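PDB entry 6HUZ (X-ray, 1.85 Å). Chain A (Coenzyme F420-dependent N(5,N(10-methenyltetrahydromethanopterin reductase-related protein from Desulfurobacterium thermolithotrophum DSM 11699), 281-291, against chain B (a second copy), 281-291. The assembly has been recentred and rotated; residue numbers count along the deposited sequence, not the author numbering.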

# COMPACT_ATOMS: atom_id res chain seq x y z
N GLN A 281 18.15 -6.75 6.93
CA GLN A 281 16.94 -5.92 6.97
C GLN A 281 17.25 -4.41 6.96
O GLN A 281 16.86 -3.72 7.90
CB GLN A 281 16.10 -6.26 8.21
CG GLN A 281 15.52 -7.65 8.17
CD GLN A 281 14.64 -7.90 9.36
OE1 GLN A 281 14.97 -8.69 10.24
NE2 GLN A 281 13.49 -7.23 9.42
N PRO A 282 17.92 -3.89 5.91
CA PRO A 282 18.22 -2.43 5.86
C PRO A 282 17.01 -1.50 6.00
O PRO A 282 17.08 -0.54 6.74
CB PRO A 282 18.84 -2.24 4.47
CG PRO A 282 18.56 -3.50 3.73
CD PRO A 282 18.44 -4.58 4.72
N LEU A 283 15.94 -1.76 5.26
CA LEU A 283 14.77 -0.89 5.36
C LEU A 283 14.09 -0.97 6.72
O LEU A 283 13.69 0.06 7.24
CB LEU A 283 13.76 -1.21 4.25
CG LEU A 283 14.17 -0.79 2.84
CD1 LEU A 283 13.15 -1.28 1.83
CD2 LEU A 283 14.34 0.71 2.73
N THR A 284 13.95 -2.18 7.32
CA THR A 284 13.27 -2.27 8.63
C THR A 284 14.03 -1.41 9.63
O THR A 284 13.47 -0.55 10.34
CB THR A 284 13.25 -3.72 9.14
OG1 THR A 284 12.73 -4.61 8.16
CG2 THR A 284 12.44 -3.87 10.42
N VAL A 285 15.34 -1.63 9.67
CA VAL A 285 16.18 -0.87 10.59
C VAL A 285 16.12 0.64 10.31
O VAL A 285 16.02 1.44 11.25
CB VAL A 285 17.61 -1.44 10.49
CG1 VAL A 285 18.62 -0.41 10.92
CG2 VAL A 285 17.74 -2.71 11.33
N THR A 286 16.18 1.03 9.04
CA THR A 286 16.12 2.44 8.69
C THR A 286 14.76 3.01 9.07
O THR A 286 14.68 4.12 9.58
CB THR A 286 16.43 2.63 7.19
OG1 THR A 286 17.78 2.23 6.95
CG2 THR A 286 16.32 4.08 6.74
N ALA A 287 13.67 2.27 8.79
CA ALA A 287 12.33 2.75 9.13
C ALA A 287 12.16 2.87 10.63
O ALA A 287 11.60 3.85 11.11
CB ALA A 287 11.28 1.81 8.53
N SER A 288 12.65 1.88 11.38
CA SER A 288 12.55 1.92 12.83
C SER A 288 13.21 3.19 13.34
O SER A 288 12.64 3.88 14.17
CB SER A 288 13.23 0.71 13.44
OG SER A 288 12.98 0.64 14.83
N LYS A 289 14.41 3.51 12.82
CA LYS A 289 15.13 4.71 13.26
C LYS A 289 14.29 5.96 12.98
O LYS A 289 14.18 6.84 13.84
CB LYS A 289 16.52 4.78 12.59
CG LYS A 289 17.36 5.99 12.96
CD LYS A 289 17.82 5.99 14.40
CE LYS A 289 18.48 7.30 14.75
NZ LYS A 289 19.42 7.17 15.90
N LEU A 290 13.68 6.03 11.81
CA LEU A 290 12.85 7.18 11.46
C LEU A 290 11.63 7.34 12.37
O LEU A 290 11.29 8.47 12.72
CB LEU A 290 12.37 7.08 10.01
CG LEU A 290 13.46 7.27 8.98
CD1 LEU A 290 12.94 6.90 7.60
CD2 LEU A 290 14.01 8.71 9.01
N LEU A 291 10.98 6.22 12.75
CA LEU A 291 9.80 6.30 13.61
C LEU A 291 10.14 6.91 14.96
O LEU A 291 9.27 7.52 15.57
CB LEU A 291 9.16 4.92 13.83
CG LEU A 291 8.56 4.28 12.59
CD1 LEU A 291 8.02 2.89 12.91
CD2 LEU A 291 7.47 5.13 11.98
N GLN B 281 16.55 11.88 2.85
CA GLN B 281 15.81 10.76 2.27
C GLN B 281 16.46 9.40 2.55
O GLN B 281 16.80 8.70 1.60
CB GLN B 281 15.66 10.95 0.75
CG GLN B 281 14.80 12.13 0.38
CD GLN B 281 14.61 12.22 -1.11
OE1 GLN B 281 15.12 13.14 -1.75
NE2 GLN B 281 13.88 11.28 -1.70
N PRO B 282 16.60 8.99 3.83
CA PRO B 282 17.21 7.67 4.14
C PRO B 282 16.55 6.46 3.47
O PRO B 282 17.24 5.61 2.94
CB PRO B 282 17.05 7.55 5.66
CG PRO B 282 16.11 8.63 6.05
CD PRO B 282 16.23 9.71 5.06
N LEU B 283 15.22 6.37 3.53
CA LEU B 283 14.55 5.23 2.91
C LEU B 283 14.67 5.22 1.39
O LEU B 283 14.89 4.17 0.82
CB LEU B 283 13.08 5.18 3.32
CG LEU B 283 12.80 4.78 4.76
CD1 LEU B 283 11.32 4.90 5.08
CD2 LEU B 283 13.29 3.37 5.06
N THR B 284 14.54 6.39 0.72
CA THR B 284 14.64 6.39 -0.75
C THR B 284 16.00 5.85 -1.16
O THR B 284 16.14 4.92 -1.99
CB THR B 284 14.50 7.83 -1.31
OG1 THR B 284 13.33 8.46 -0.80
CG2 THR B 284 14.45 7.85 -2.84
N VAL B 285 17.03 6.42 -0.54
CA VAL B 285 18.39 5.99 -0.83
C VAL B 285 18.61 4.50 -0.51
O VAL B 285 19.22 3.78 -1.31
CB VAL B 285 19.35 6.90 -0.07
CG1 VAL B 285 20.68 6.22 0.17
CG2 VAL B 285 19.54 8.22 -0.81
N THR B 286 18.10 4.04 0.63
CA THR B 286 18.26 2.65 1.01
C THR B 286 17.49 1.76 0.03
O THR B 286 17.99 0.72 -0.36
CB THR B 286 17.79 2.43 2.47
OG1 THR B 286 18.66 3.16 3.33
CG2 THR B 286 17.86 0.97 2.90
N ALA B 287 16.27 2.15 -0.35
CA ALA B 287 15.47 1.36 -1.28
C ALA B 287 16.13 1.31 -2.65
O ALA B 287 16.19 0.26 -3.27
CB ALA B 287 14.06 1.93 -1.39
N SER B 288 16.65 2.45 -3.11
CA SER B 288 17.32 2.49 -4.40
C SER B 288 18.46 1.49 -4.40
O SER B 288 18.61 0.74 -5.36
CB SER B 288 17.87 3.89 -4.67
OG SER B 288 18.36 3.99 -6.00
N LYS B 289 19.27 1.47 -3.32
CA LYS B 289 20.40 0.55 -3.24
C LYS B 289 19.91 -0.90 -3.33
O LYS B 289 20.49 -1.71 -4.06
CB LYS B 289 21.21 0.80 -1.94
CG LYS B 289 22.41 -0.11 -1.74
CD LYS B 289 23.52 0.12 -2.74
CE LYS B 289 24.59 -0.93 -2.60
NZ LYS B 289 25.91 -0.46 -3.11
N LEU B 290 18.83 -1.23 -2.64
CA LEU B 290 18.28 -2.58 -2.68
C LEU B 290 17.80 -2.99 -4.07
O LEU B 290 18.01 -4.14 -4.46
CB LEU B 290 17.12 -2.72 -1.69
CG LEU B 290 17.53 -2.69 -0.24
CD1 LEU B 290 16.30 -2.58 0.65
CD2 LEU B 290 18.38 -3.92 0.13
N LEU B 291 17.16 -2.06 -4.81
CA LEU B 291 16.66 -2.39 -6.15
C LEU B 291 17.79 -2.78 -7.08
O LEU B 291 17.55 -3.55 -8.00
CB LEU B 291 15.88 -1.22 -6.77
CG LEU B 291 14.58 -0.86 -6.06
CD1 LEU B 291 13.93 0.36 -6.72
CD2 LEU B 291 13.61 -2.01 -6.03

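At the centre of the contact, Leu283(A) and Leu283(B) meet across an exact two-fold axis, their CD2 atoms 3.7 Å apart. Each leaves its helix sideways along the CA-to-CB bond, but with chi1 in m and chi2 in t its end comes nearer the partner: the side chain of Leu283(A) enters a hole formed by Leu283(B), Thr286(B), Ala287(B) and Leu290(B), and Leu283(B) does the same in return. Beside Ala287(B) the leucine comes close to the backbone: CD2 of Leu283(A) lies 3.9 Å from N of Ala287(B) and 4.3 Å from CB of Ala287(B). CD2 is a methyl carbon, so this approach is one of packing alone; the amide N of Ala287(B) donates within its own helix, to O of Leu283(B).

This arrangement follows from the course of the backbones. Helices 282-291 run antiparallel, at 180°, with axes 9.9 Å apart at closest approach, so the start of one helix lies beside the later turns of the other. Leu290(B) therefore reaches both Leu283(A), with CD1 3.5 Å from CG of the latter, and Pro282(A), with CD2 3.6 Å from the ring atom CG. The symmetry repeats every pairing, and together the stretches bury 455 Å².

Thr286(A) and Thr286(B) bring the polar edge. The methyl CG2 of Thr286(B) joins the apolar surface, 3.5 Å from CD2 of Leu283(A) and 3.7 Å from CB of Pro282(A). Its hydroxyl turns back to its own helix, where OG1 of Thr286(B) donates to O of Pro282(B) at 2.9 Å, a carbonyl that also accepts the backbone N of Thr286(B). The OG1 atoms of Thr286(A) and Thr286(B) face each other at 3.8 Å, too far apart for a hydrogen bond. No hydrogen bond crosses between the stretches, and the pairing rests on the close fit of apolar groups.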